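Local coordinates for UspA1 (Moraxella catarrhalis, PDB 3PR7), which probably acts as a trimeric autotransporter adhesin on the bacterial surface, binding host fibronectin and the receptor CEACAM1, at residues Asp21-Asn26 / Gly34-Lys39; Tyr29-Gly34 / Tyr44-Gly49; Thr56-Thr61 / Lys71-Thr76. All coordinates share one frame; numbering follows the deposited sequence.

Interaction 1 of 3, residues Asp21-Asn26 / Gly34-Lys39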
ATOM      1  N   ASP A  21      28.540  33.417 -22.625  1.00106.00           N
ATOM      2  CA  ASP A  21      28.449  34.875 -22.655  1.00105.74           C
ATOM      3  C   ASP A  21      27.193  35.405 -21.966  1.00102.95           C
ATOM      4  O   ASP A  21      27.142  36.575 -21.578  1.00102.77           O
ATOM      5  CB  ASP A  21      28.501  35.382 -24.101  1.00109.37           C
ATOM      6  CG  ASP A  21      29.912  35.401 -24.672  1.00113.43           C
ATOM      7  OD1 ASP A  21      30.875  35.100 -23.934  1.00114.72           O
ATOM      8  OD2 ASP A  21      30.060  35.729 -25.869  1.00117.88           O
ATOM      9  N   ASN A  22      26.192  34.541 -21.811  1.00101.22           N
ATOM     10  CA  ASN A  22      24.891  34.950 -21.287  1.00 99.19           C
ATOM     11  C   ASN A  22      24.569  34.423 -19.887  1.00 96.23           C
ATOM     12  O   ASN A  22      23.445  34.580 -19.404  1.00 95.60           O
ATOM     13  CB  ASN A  22      23.782  34.586 -22.276  1.00101.01           C
ATOM     14  CG  ASN A  22      23.888  35.355 -23.579  1.00103.13           C
ATOM     15  OD1 ASN A  22      23.207  36.360 -23.774  1.00102.84           O
ATOM     16  ND2 ASN A  22      24.750  34.890 -24.476  1.00104.19           N
ATOM     17  N   ASN A  23      25.555  33.802 -19.244  1.00 94.72           N
ATOM     18  CA  ASN A  23      25.430  33.405 -17.847  1.00 92.16           C
ATOM     19  C   ASN A  23      25.536  34.631 -16.948  1.00 91.75           C
ATOM     20  O   ASN A  23      26.532  35.354 -16.996  1.00 93.00           O
ATOM     21  CB  ASN A  23      26.499  32.372 -17.473  1.00 91.92           C
ATOM     22  CG  ASN A  23      26.259  31.016 -18.116  1.00 92.43           C
ATOM     23  OD1 ASN A  23      25.127  30.650 -18.429  1.00 92.61           O
ATOM     24  ND2 ASN A  23      27.332  30.258 -18.302  1.00 93.52           N
ATOM     25  N   THR A  24      24.504  34.875 -16.145  1.00 90.63           N
ATOM     26  CA  THR A  24      24.462  36.062 -15.288  1.00 91.18           C
ATOM     27  C   THR A  24      24.374  35.714 -13.807  1.00 89.92           C
ATOM     28  O   THR A  24      23.698  34.762 -13.417  1.00 88.41           O
ATOM     29  CB  THR A  24      23.296  37.014 -15.656  1.00 92.84           C
ATOM     30  OG1 THR A  24      22.054  36.300 -15.612  1.00 92.40           O
ATOM     31  CG2 THR A  24      23.493  37.613 -17.046  1.00 94.49           C
ATOM     32  N   ALA A  25      25.072  36.501 -12.992  1.00 90.99           N
ATOM     33  CA  ALA A  25      25.028  36.369 -11.542  1.00 90.79           C
ATOM     34  C   ALA A  25      24.658  37.701 -10.896  1.00 93.60           C
ATOM     35  O   ALA A  25      25.156  38.756 -11.294  1.00 95.94           O
ATOM     36  CB  ALA A  25      26.357  35.872 -11.014  1.00 90.97           C
ATOM     37  N   ASN A  26      23.778  37.636  -9.903  1.00 93.69           N
ATOM     38  CA  ASN A  26      23.296  38.819  -9.201  1.00 97.13           C
ATOM     39  C   ASN A  26      23.195  38.535  -7.701  1.00 97.71           C
ATOM     40  O   ASN A  26      22.103  38.333  -7.161  1.00 98.16           O
ATOM     41  CB  ASN A  26      21.946  39.263  -9.786  1.00 98.34           C
ATOM     42  CG  ASN A  26      21.470  40.602  -9.242  1.00104.51           C
ATOM     43  OD1 ASN A  26      22.262  41.422  -8.774  1.00109.00           O
ATOM     44  ND2 ASN A  26      20.162  40.830  -9.310  1.00107.51           N
ATOM     45  N   GLY A  34      29.025  26.120 -16.138  1.00 66.72           N
ATOM     46  CA  GLY A  34      29.158  26.281 -17.580  1.00 69.33           C
ATOM     47  C   GLY A  34      27.830  26.379 -18.301  1.00 67.98           C
ATOM     48  O   GLY A  34      26.852  26.888 -17.753  1.00 65.46           O
ATOM     49  N   GLY A  35      27.797  25.887 -19.538  1.00 70.69           N
ATOM     50  CA  GLY A  35      26.618  26.017 -20.384  1.00 71.26           C
ATOM     51  C   GLY A  35      26.385  27.468 -20.759  1.00 72.49           C
ATOM     52  O   GLY A  35      27.335  28.246 -20.851  1.00 74.55           O
ATOM     53  N   ASP A  36      25.122  27.835 -20.964  1.00 72.23           N
ATOM     54  CA  ASP A  36      24.779  29.201 -21.352  1.00 74.29           C
ATOM     55  C   ASP A  36      23.364  29.591 -20.923  1.00 72.80           C
ATOM     56  O   ASP A  36      22.509  28.726 -20.709  1.00 71.50           O
ATOM     57  CB  ASP A  36      24.948  29.382 -22.867  1.00 79.06           C
ATOM     58  CG  ASP A  36      25.321  30.809 -23.259  1.00 83.22           C
ATOM     59  OD1 ASP A  36      25.611  31.636 -22.365  1.00 83.87           O
ATOM     60  OD2 ASP A  36      25.329  31.101 -24.474  1.00 89.05           O
ATOM     61  N   TYR A  37      23.145  30.902 -20.793  1.00 73.85           N
ATOM     62  CA  TYR A  37      21.839  31.502 -20.470  1.00 74.11           C
ATOM     63  C   TYR A  37      21.308  31.155 -19.078  1.00 70.96           C
ATOM     64  O   TYR A  37      20.102  31.227 -18.823  1.00 71.35           O
ATOM     65  CB  TYR A  37      20.796  31.190 -21.555  1.00 76.90           C
ATOM     66  CG  TYR A  37      21.092  31.848 -22.878  1.00 82.04           C
ATOM     67  CD1 TYR A  37      20.644  33.141 -23.150  1.00 86.17           C
ATOM     68  CD2 TYR A  37      21.824  31.183 -23.860  1.00 84.72           C
ATOM     69  CE1 TYR A  37      20.916  33.753 -24.367  1.00 91.70           C
ATOM     70  CE2 TYR A  37      22.104  31.787 -25.080  1.00 90.41           C
ATOM     71  CZ  TYR A  37      21.646  33.070 -25.326  1.00 93.64           C
ATOM     72  OH  TYR A  37      21.919  33.670 -26.530  1.00 99.77           O
ATOM     73  N   ASN A  38      22.223  30.798 -18.184  1.00 68.74           N
ATOM     74  CA  ASN A  38      21.878  30.471 -16.809  1.00 66.74           C
ATOM     75  C   ASN A  38      21.914  31.703 -15.903  1.00 67.90           C
ATOM     76  O   ASN A  38      22.854  32.496 -15.960  1.00 69.04           O
ATOM     77  CB  ASN A  38      22.811  29.380 -16.283  1.00 64.87           C
ATOM     78  CG  ASN A  38      22.743  28.106 -17.110  1.00 64.47           C
ATOM     79  OD1 ASN A  38      21.665  27.570 -17.357  1.00 64.52           O
ATOM     80  ND2 ASN A  38      23.897  27.616 -17.536  1.00 64.70           N
ATOM     81  N   LYS A  39      20.875  31.862 -15.086  1.00 68.53           N
ATOM     82  CA  LYS A  39      20.786  32.975 -14.140  1.00 70.81           C
ATOM     83  C   LYS A  39      20.942  32.484 -12.708  1.00 69.60           C
ATOM     84  O   LYS A  39      20.395  31.444 -12.336  1.00 68.29           O
ATOM     85  CB  LYS A  39      19.439  33.696 -14.255  1.00 73.84           C
ATOM     86  CG  LYS A  39      19.188  34.469 -15.539  1.00 78.92           C
ATOM     87  CD  LYS A  39      17.926  35.319 -15.388  1.00 87.48           C
ATOM     88  CE  LYS A  39      17.155  35.450 -16.696  1.00 93.17           C
ATOM     89  NZ  LYS A  39      17.820  36.358 -17.667  1.00 97.61           N
TER
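At the bend between the two strand rows of a YadA-like parallel beta-roll, N22 and N23 of one coil meet D36, Y37 and N38 of the next. With CG beside its backbone N (chi1 -71°), the N23 amide lies against the 34-38 backbone and reaches across with both ends. Its OD1 receives the backbone N of N38 (2.9 Å), and this donor lies in the carbonyl plane. Its ND2 gives a hydrogen bond to G35 O (3.2 Å), reached from well above that carbonyl's plane, and a weak one to G34 O. N38 OD1 repeats the bond one coil further, accepting N53 N.

Towards the second subunit, whose Y29 packs on D36, D36 OD1 uses its syn lone pair to accept N22 N (3.0 Å) and also takes a weak bond from Y37 N. The N22 side chain lies beside the Y37 ring, amide and ring planes 13° apart; N22 CB stands 3.7 Å from the ring centroid, over one face, and N22 CG is 3.5 Å from Y37 CE1. F52, one coil on, also stacks with Y37. Where the strands begin, T24 N bonds to N38 O (2.9 Å), and T24 OG1 rests on K39 CG at 3.4 Å. Asparagines at the same place in successive coils, each accepting the next coil's backbone N, resemble the asparagine ladders of parallel beta-solenoids.

Interaction 2 of 3, residues Tyr29-Gly34 / Tyr44-Gly49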
ATOM      1  N   TYR A  29      28.611  34.765  -3.677  1.00 96.90           N
ATOM      2  CA  TYR A  29      29.054  33.362  -3.712  1.00 93.44           C
ATOM      3  C   TYR A  29      28.202  32.446  -4.596  1.00 85.97           C
ATOM      4  O   TYR A  29      27.955  31.288  -4.254  1.00 84.41           O
ATOM      5  CB  TYR A  29      29.192  32.783  -2.297  1.00 97.52           C
ATOM      6  CG  TYR A  29      30.264  33.441  -1.460  1.00105.60           C
ATOM      7  CD1 TYR A  29      31.619  33.215  -1.716  1.00109.11           C
ATOM      8  CD2 TYR A  29      29.927  34.286  -0.405  1.00111.80           C
ATOM      9  CE1 TYR A  29      32.609  33.824  -0.945  1.00117.60           C
ATOM     10  CE2 TYR A  29      30.907  34.899   0.373  1.00120.07           C
ATOM     11  CZ  TYR A  29      32.243  34.663   0.097  1.00122.97           C
ATOM     12  OH  TYR A  29      33.213  35.266   0.863  1.00132.29           O
ATOM     13  N   LEU A  30      27.754  32.980  -5.728  1.00 81.67           N
ATOM     14  CA  LEU A  30      27.014  32.198  -6.714  1.00 75.35           C
ATOM     15  C   LEU A  30      28.000  31.462  -7.607  1.00 73.71           C
ATOM     16  O   LEU A  30      29.144  31.894  -7.760  1.00 76.60           O
ATOM     17  CB  LEU A  30      26.113  33.101  -7.561  1.00 73.63           C
ATOM     18  CG  LEU A  30      25.177  34.063  -6.814  1.00 75.26           C
ATOM     19  CD1 LEU A  30      24.520  35.074  -7.740  1.00 74.14           C
ATOM     20  CD2 LEU A  30      24.153  33.370  -5.907  1.00 74.23           C
ATOM     21  N   THR A  31      27.565  30.343  -8.181  1.00 69.67           N
ATOM     22  CA  THR A  31      28.398  29.582  -9.113  1.00 68.67           C
ATOM     23  C   THR A  31      27.613  29.024 -10.292  1.00 64.74           C
ATOM     24  O   THR A  31      26.529  28.458 -10.129  1.00 62.38           O
ATOM     25  CB  THR A  31      29.160  28.423  -8.424  1.00 70.46           C
ATOM     26  OG1 THR A  31      28.308  27.771  -7.479  1.00 69.98           O
ATOM     27  CG2 THR A  31      30.374  28.947  -7.698  1.00 75.90           C
ATOM     28  N   ILE A  32      28.172  29.210 -11.485  1.00 64.68           N
ATOM     29  CA  ILE A  32      27.670  28.569 -12.692  1.00 62.30           C
ATOM     30  C   ILE A  32      28.832  27.810 -13.330  1.00 64.34           C
ATOM     31  O   ILE A  32      29.828  28.413 -13.732  1.00 67.02           O
ATOM     32  CB  ILE A  32      27.042  29.584 -13.680  1.00 61.69           C
ATOM     33  CG1 ILE A  32      25.928  30.384 -12.989  1.00 60.46           C
ATOM     34  CG2 ILE A  32      26.509  28.860 -14.921  1.00 60.49           C
ATOM     35  CD1 ILE A  32      25.285  31.463 -13.845  1.00 60.16           C
ATOM     36  N   GLY A  33      28.701  26.486 -13.396  1.00 63.81           N
ATOM     37  CA  GLY A  33      29.767  25.613 -13.889  1.00 66.86           C
ATOM     38  C   GLY A  33      30.045  25.736 -15.376  1.00 68.49           C
ATOM     39  O   GLY A  33      31.165  25.486 -15.825  1.00 72.05           O
ATOM     40  N   GLY A  34      29.025  26.120 -16.138  1.00 66.72           N
ATOM     41  CA  GLY A  34      29.158  26.281 -17.580  1.00 69.33           C
ATOM     42  C   GLY A  34      27.830  26.379 -18.301  1.00 67.98           C
ATOM     43  O   GLY A  34      26.852  26.888 -17.753  1.00 65.46           O
ATOM     44  N   TYR A  44      24.889  31.947  -2.306  1.00 87.88           N
ATOM     45  CA  TYR A  44      25.340  30.548  -2.224  1.00 85.91           C
ATOM     46  C   TYR A  44      24.571  29.565  -3.114  1.00 79.96           C
ATOM     47  O   TYR A  44      24.497  28.372  -2.812  1.00 79.58           O
ATOM     48  CB  TYR A  44      25.354  30.061  -0.770  1.00 90.95           C
ATOM     49  CG  TYR A  44      26.251  30.870   0.134  1.00 98.73           C
ATOM     50  CD1 TYR A  44      27.634  30.691   0.112  1.00102.48           C
ATOM     51  CD2 TYR A  44      25.721  31.814   1.012  1.00105.00           C
ATOM     52  CE1 TYR A  44      28.469  31.433   0.941  1.00110.32           C
ATOM     53  CE2 TYR A  44      26.547  32.562   1.848  1.00112.86           C
ATOM     54  CZ  TYR A  44      27.921  32.366   1.804  1.00115.36           C
ATOM     55  OH  TYR A  44      28.749  33.098   2.624  1.00123.79           O
ATOM     56  N   SER A  45      24.012  30.069  -4.210  1.00 75.85           N
ATOM     57  CA  SER A  45      23.278  29.232  -5.150  1.00 70.88           C
ATOM     58  C   SER A  45      24.195  28.715  -6.253  1.00 67.76           C
ATOM     59  O   SER A  45      25.231  29.320  -6.537  1.00 68.82           O
ATOM     60  CB  SER A  45      22.093  29.998  -5.726  1.00 70.07           C
ATOM     61  OG  SER A  45      21.158  30.290  -4.702  1.00 72.91           O
ATOM     62  N   THR A  46      23.814  27.596  -6.864  1.00 64.51           N
ATOM     63  CA  THR A  46      24.691  26.870  -7.784  1.00 62.52           C
ATOM     64  C   THR A  46      23.942  26.280  -8.980  1.00 59.43           C
ATOM     65  O   THR A  46      22.872  25.691  -8.824  1.00 58.84           O
ATOM     66  CB  THR A  46      25.420  25.710  -7.054  1.00 64.35           C
ATOM     67  OG1 THR A  46      26.032  26.197  -5.852  1.00 67.90           O
ATOM     68  CG2 THR A  46      26.483  25.066  -7.941  1.00 64.41           C
ATOM     69  N   ILE A  47      24.520  26.445 -10.167  1.00 58.17           N
ATOM     70  CA  ILE A  47      24.077  25.745 -11.367  1.00 56.35           C
ATOM     71  C   ILE A  47      25.286  25.038 -11.964  1.00 57.59           C
ATOM     72  O   ILE A  47      26.275  25.685 -12.316  1.00 58.79           O
ATOM     73  CB  ILE A  47      23.456  26.703 -12.409  1.00 55.50           C
ATOM     74  CG1 ILE A  47      22.215  27.384 -11.832  1.00 54.84           C
ATOM     75  CG2 ILE A  47      23.108  25.950 -13.696  1.00 54.78           C
ATOM     76  CD1 ILE A  47      21.619  28.443 -12.721  1.00 54.41           C
ATOM     77  N   GLY A  48      25.205  23.712 -12.065  1.00 58.11           N
ATOM     78  CA  GLY A  48      26.306  22.897 -12.585  1.00 60.59           C
ATOM     79  C   GLY A  48      26.638  23.162 -14.044  1.00 61.51           C
ATOM     80  O   GLY A  48      27.786  23.021 -14.464  1.00 64.00           O
ATOM     81  N   GLY A  49      25.624  23.555 -14.808  1.00 60.46           N
ATOM     82  CA  GLY A  49      25.754  23.806 -16.239  1.00 62.07           C
ATOM     83  C   GLY A  49      24.406  23.633 -16.909  1.00 61.77           C
ATOM     84  O   GLY A  49      23.367  23.686 -16.250  1.00 60.43           O
TER
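Y29 lies alongside Y44, one coil further on, both side chains pointing the same way. With CG beside the backbone N and anti to the carbonyl carbon (chi1 -65°), CB and CG of Y29 lie against the CD1-CE1 side of Y44. Y29 CB sits 3.6 Å from Y44 CE1, with Y44 CD1 as close; Y29 CG also meets CE1. Further out, Y29 CD2 touches both Y44 CE1 and Y44 OH at 3.5 Å, and Y29 CE2 approaches the same hydroxyl. The planes are only 8° apart, yet the rings are slid so far that they barely overlap, their centroids being 5.1 Å apart. The third subunit packs on both tyrosines, D36 of that chain against Y29 and L51 against Y44.

Behind the rings the chain enters one of the parallel strand rows of the beta-roll, each residue facing the one fifteen positions later. T31 N bonds to S45 O, T31 O accepts I47 N (2.8 Å) in a nearly straight bond, and I47 O accepts G33 N (2.8 Å). T31 and T46 share one face of the row, their OG1 atoms 3.2 Å apart; T46 OG1 has its stronger partner in S64 OG of the third subunit. T31 OG1 also meets T46 CG2. I32 and I47 occupy the other face, turned to the inside of the roll, where both pack on T40 and N38. Beside them L30 CD2 comes 4.0 Å from S45 CB, while S45 OG is held by N57 O.

Interaction 3 of 3, residues Thr56-Thr61 / Lys71-Thr76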
ATOM      1  N   THR A  56      17.677  30.962  -7.973  1.00 73.03           N
ATOM      2  CA  THR A  56      17.608  32.169  -7.152  1.00 76.06           C
ATOM      3  C   THR A  56      17.502  31.784  -5.679  1.00 76.18           C
ATOM      4  O   THR A  56      17.564  30.601  -5.338  1.00 73.78           O
ATOM      5  CB  THR A  56      16.426  33.097  -7.560  1.00 77.81           C
ATOM      6  OG1 THR A  56      15.193  32.588  -7.033  1.00 77.08           O
ATOM      7  CG2 THR A  56      16.325  33.228  -9.082  1.00 77.16           C
ATOM      8  N   ASN A  57      17.347  32.787  -4.817  1.00 79.17           N
ATOM      9  CA  ASN A  57      17.224  32.587  -3.373  1.00 80.14           C
ATOM     10  C   ASN A  57      18.531  32.119  -2.737  1.00 80.30           C
ATOM     11  O   ASN A  57      19.581  32.129  -3.381  1.00 80.03           O
ATOM     12  CB  ASN A  57      16.085  31.612  -3.054  1.00 77.79           C
ATOM     13  CG  ASN A  57      15.161  32.135  -1.979  1.00 80.64           C
ATOM     14  OD1 ASN A  57      15.122  31.612  -0.864  1.00 81.39           O
ATOM     15  ND2 ASN A  57      14.413  33.186  -2.309  1.00 83.04           N
ATOM     16  N   GLU A  58      18.465  31.712  -1.474  1.00 81.14           N
ATOM     17  CA  GLU A  58      19.653  31.276  -0.750  1.00 82.19           C
ATOM     18  C   GLU A  58      19.797  29.755  -0.734  1.00 78.31           C
ATOM     19  O   GLU A  58      18.840  29.029  -0.451  1.00 76.52           O
ATOM     20  CB  GLU A  58      19.658  31.839   0.673  1.00 86.64           C
ATOM     21  CG  GLU A  58      19.815  33.358   0.743  1.00 93.60           C
ATOM     22  CD  GLU A  58      19.860  33.894   2.168  1.00102.35           C
ATOM     23  OE1 GLU A  58      19.573  33.131   3.118  1.00104.11           O
ATOM     24  OE2 GLU A  58      20.181  35.089   2.338  1.00108.07           O
ATOM     25  N   TYR A  59      21.007  29.297  -1.055  1.00 77.24           N
ATOM     26  CA  TYR A  59      21.401  27.879  -1.018  1.00 74.50           C
ATOM     27  C   TYR A  59      20.621  26.941  -1.954  1.00 69.98           C
ATOM     28  O   TYR A  59      20.479  25.751  -1.656  1.00 68.50           O
ATOM     29  CB  TYR A  59      21.363  27.315   0.409  1.00 76.20           C
ATOM     30  CG  TYR A  59      21.891  28.222   1.499  1.00 80.95           C
ATOM     31  CD1 TYR A  59      21.016  28.891   2.352  1.00 83.40           C
ATOM     32  CD2 TYR A  59      23.260  28.392   1.697  1.00 84.21           C
ATOM     33  CE1 TYR A  59      21.487  29.718   3.366  1.00 88.49           C
ATOM     34  CE2 TYR A  59      23.744  29.220   2.710  1.00 89.11           C
ATOM     35  CZ  TYR A  59      22.849  29.878   3.540  1.00 91.23           C
ATOM     36  OH  TYR A  59      23.316  30.696   4.545  1.00 96.94           O
ATOM     37  N   SER A  60      20.119  27.461  -3.072  1.00 67.97           N
ATOM     38  CA  SER A  60      19.431  26.617  -4.054  1.00 64.02           C
ATOM     39  C   SER A  60      20.429  25.900  -4.965  1.00 62.64           C
ATOM     40  O   SER A  60      21.603  26.280  -5.035  1.00 64.47           O
ATOM     41  CB  SER A  60      18.423  27.427  -4.867  1.00 63.39           C
ATOM     42  OG  SER A  60      19.069  28.430  -5.626  1.00 64.84           O
ATOM     43  N   THR A  61      19.953  24.864  -5.655  1.00 59.67           N
ATOM     44  CA  THR A  61      20.811  23.963  -6.426  1.00 58.69           C
ATOM     45  C   THR A  61      20.135  23.484  -7.707  1.00 56.03           C
ATOM     46  O   THR A  61      19.008  22.985  -7.671  1.00 54.39           O
ATOM     47  CB  THR A  61      21.168  22.701  -5.598  1.00 58.82           C
ATOM     48  OG1 THR A  61      21.645  23.082  -4.301  1.00 61.79           O
ATOM     49  CG2 THR A  61      22.226  21.850  -6.303  1.00 59.12           C
ATOM     50  N   LYS A  71      13.814  28.470  -7.531  1.00 62.98           N
ATOM     51  CA  LYS A  71      13.566  29.592  -6.631  1.00 66.86           C
ATOM     52  C   LYS A  71      13.329  28.943  -5.271  1.00 66.28           C
ATOM     53  O   LYS A  71      13.291  27.719  -5.182  1.00 63.96           O
ATOM     54  CB  LYS A  71      12.337  30.387  -7.081  1.00 69.28           C
ATOM     55  CG  LYS A  71      12.007  30.245  -8.566  1.00 71.58           C
ATOM     56  CD  LYS A  71      11.265  31.458  -9.099  1.00 81.33           C
ATOM     57  CE  LYS A  71      10.373  31.087 -10.279  1.00 84.07           C
ATOM     58  NZ  LYS A  71       9.602  32.261 -10.777  1.00 90.54           N
ATOM     59  N   GLY A  72      13.185  29.725  -4.210  1.00 68.78           N
ATOM     60  CA  GLY A  72      12.934  29.128  -2.895  1.00 68.61           C
ATOM     61  C   GLY A  72      14.178  28.613  -2.185  1.00 67.97           C
ATOM     62  O   GLY A  72      15.088  28.055  -2.806  1.00 65.71           O
ATOM     63  N   ARG A  73      14.189  28.792  -0.866  1.00 70.24           N
ATOM     64  CA  ARG A  73      15.358  28.549  -0.024  1.00 71.18           C
ATOM     65  C   ARG A  73      15.683  27.066   0.102  1.00 68.10           C
ATOM     66  O   ARG A  73      14.809  26.263   0.424  1.00 67.10           O
ATOM     67  CB  ARG A  73      15.105  29.150   1.359  1.00 75.36           C
ATOM     68  CG  ARG A  73      16.344  29.597   2.097  1.00 79.96           C
ATOM     69  CD  ARG A  73      15.968  30.487   3.274  1.00 87.95           C
ATOM     70  NE  ARG A  73      17.146  31.010   3.961  1.00 94.65           N
ATOM     71  CZ  ARG A  73      17.573  30.599   5.154  1.00 99.16           C
ATOM     72  NH1 ARG A  73      16.914  29.655   5.819  1.00 99.90           N
ATOM     73  NH2 ARG A  73      18.660  31.141   5.687  1.00103.10           N
ATOM     74  N   TYR A  74      16.944  26.717  -0.153  1.00 66.98           N
ATOM     75  CA  TYR A  74      17.426  25.328  -0.100  1.00 64.62           C
ATOM     76  C   TYR A  74      16.743  24.390  -1.104  1.00 60.77           C
ATOM     77  O   TYR A  74      16.615  23.188  -0.850  1.00 59.53           O
ATOM     78  CB  TYR A  74      17.298  24.745   1.311  1.00 66.32           C
ATOM     79  CG  TYR A  74      18.272  25.288   2.326  1.00 70.20           C
ATOM     80  CD1 TYR A  74      19.605  24.885   2.326  1.00 71.14           C
ATOM     81  CD2 TYR A  74      17.853  26.179   3.313  1.00 73.71           C
ATOM     82  CE1 TYR A  74      20.503  25.372   3.271  1.00 75.23           C
ATOM     83  CE2 TYR A  74      18.741  26.671   4.264  1.00 77.57           C
ATOM     84  CZ  TYR A  74      20.064  26.262   4.237  1.00 78.40           C
ATOM     85  OH  TYR A  74      20.949  26.748   5.170  1.00 83.07           O
ATOM     86  N   SER A  75      16.310  24.941  -2.237  1.00 59.22           N
ATOM     87  CA  SER A  75      15.716  24.148  -3.312  1.00 56.09           C
ATOM     88  C   SER A  75      16.754  23.268  -3.985  1.00 54.40           C
ATOM     89  O   SER A  75      17.958  23.556  -3.933  1.00 55.89           O
ATOM     90  CB  SER A  75      15.099  25.059  -4.364  1.00 55.84           C
ATOM     91  OG  SER A  75      14.173  25.940  -3.772  1.00 59.22           O
ATOM     92  N   THR A  76      16.284  22.198  -4.615  1.00 51.67           N
ATOM     93  CA  THR A  76      17.150  21.301  -5.361  1.00 50.41           C
ATOM     94  C   THR A  76      16.429  20.741  -6.580  1.00 47.94           C
ATOM     95  O   THR A  76      15.334  20.177  -6.466  1.00 46.96           O
ATOM     96  CB  THR A  76      17.628  20.116  -4.498  1.00 50.96           C
ATOM     97  OG1 THR A  76      18.073  20.588  -3.220  1.00 54.07           O
ATOM     98  CG2 THR A  76      18.764  19.371  -5.193  1.00 51.02           C
TER
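In Y59 and Y74 chi1 (-41° and -72°) sets CG anti to the carbonyl carbon and beside the backbone N, and the rings come to lie one over the other. They belong to equivalent turns of successive coils of the beta-roll, just ahead of the parallel strand row. The pair is an offset stack with centroids 4.6 Å apart and planes at 14°. Y59 CD1 lies over the Y74 ring, 3.4 Å from Y74 CZ, while Y74 OH sits over the face of Y59 towards its rim; Y59 CB adds a CH-pi contact to Y74. Y89 stacks on Y74 in turn, so the pile runs on to the next coil. The third subunit covers the pair with L51 against Y59 and G80 against Y74.

Alongside, R73 runs extended from CG to NE and presents the edge of its guanidinium to E58. OE1 of E58 lies close to the guanidinium plane, 3.3 Å from R73 NE and 3.4 Å from R73 NH2, a salt bridge whose two hydrogen bonds are both weak. The same NH2 of R73 stands at the edge of the Y59 ring, in its plane, 3.9 Å from Y59 CE1. The backbones are joined by a nearly straight bond from Y74 N to E58 O (3.0 Å), and more weakly by T61 N to S75 O. At the N-terminal end of the two segments, T56 OG1 rests 3.4 Å from K71 CA, and S60 OG bonds to T56 O at 2.7 Å.

From the N terminus, 21-26 opens interaction 1, 29-34 opens interaction 2, 34-39 closes the first and 44-49 the second: the two cross along the chain and share G34. Each closes one coil of the roll, interaction 1 at the bend leading into strands 24-26 and 39-41, interaction 2 along strands 31-32 and 46-47. I32 and I47 pack against backbone of interaction 1, joining the two strand rows through the interior. Interaction 3 follows in series, closing another coil between 56-61 and 71-76. It abuts interaction 2 through S45 and S60 and through Y44 against Y59, whereas it does not touch interaction 1, whose centre is about 17 Å from its own.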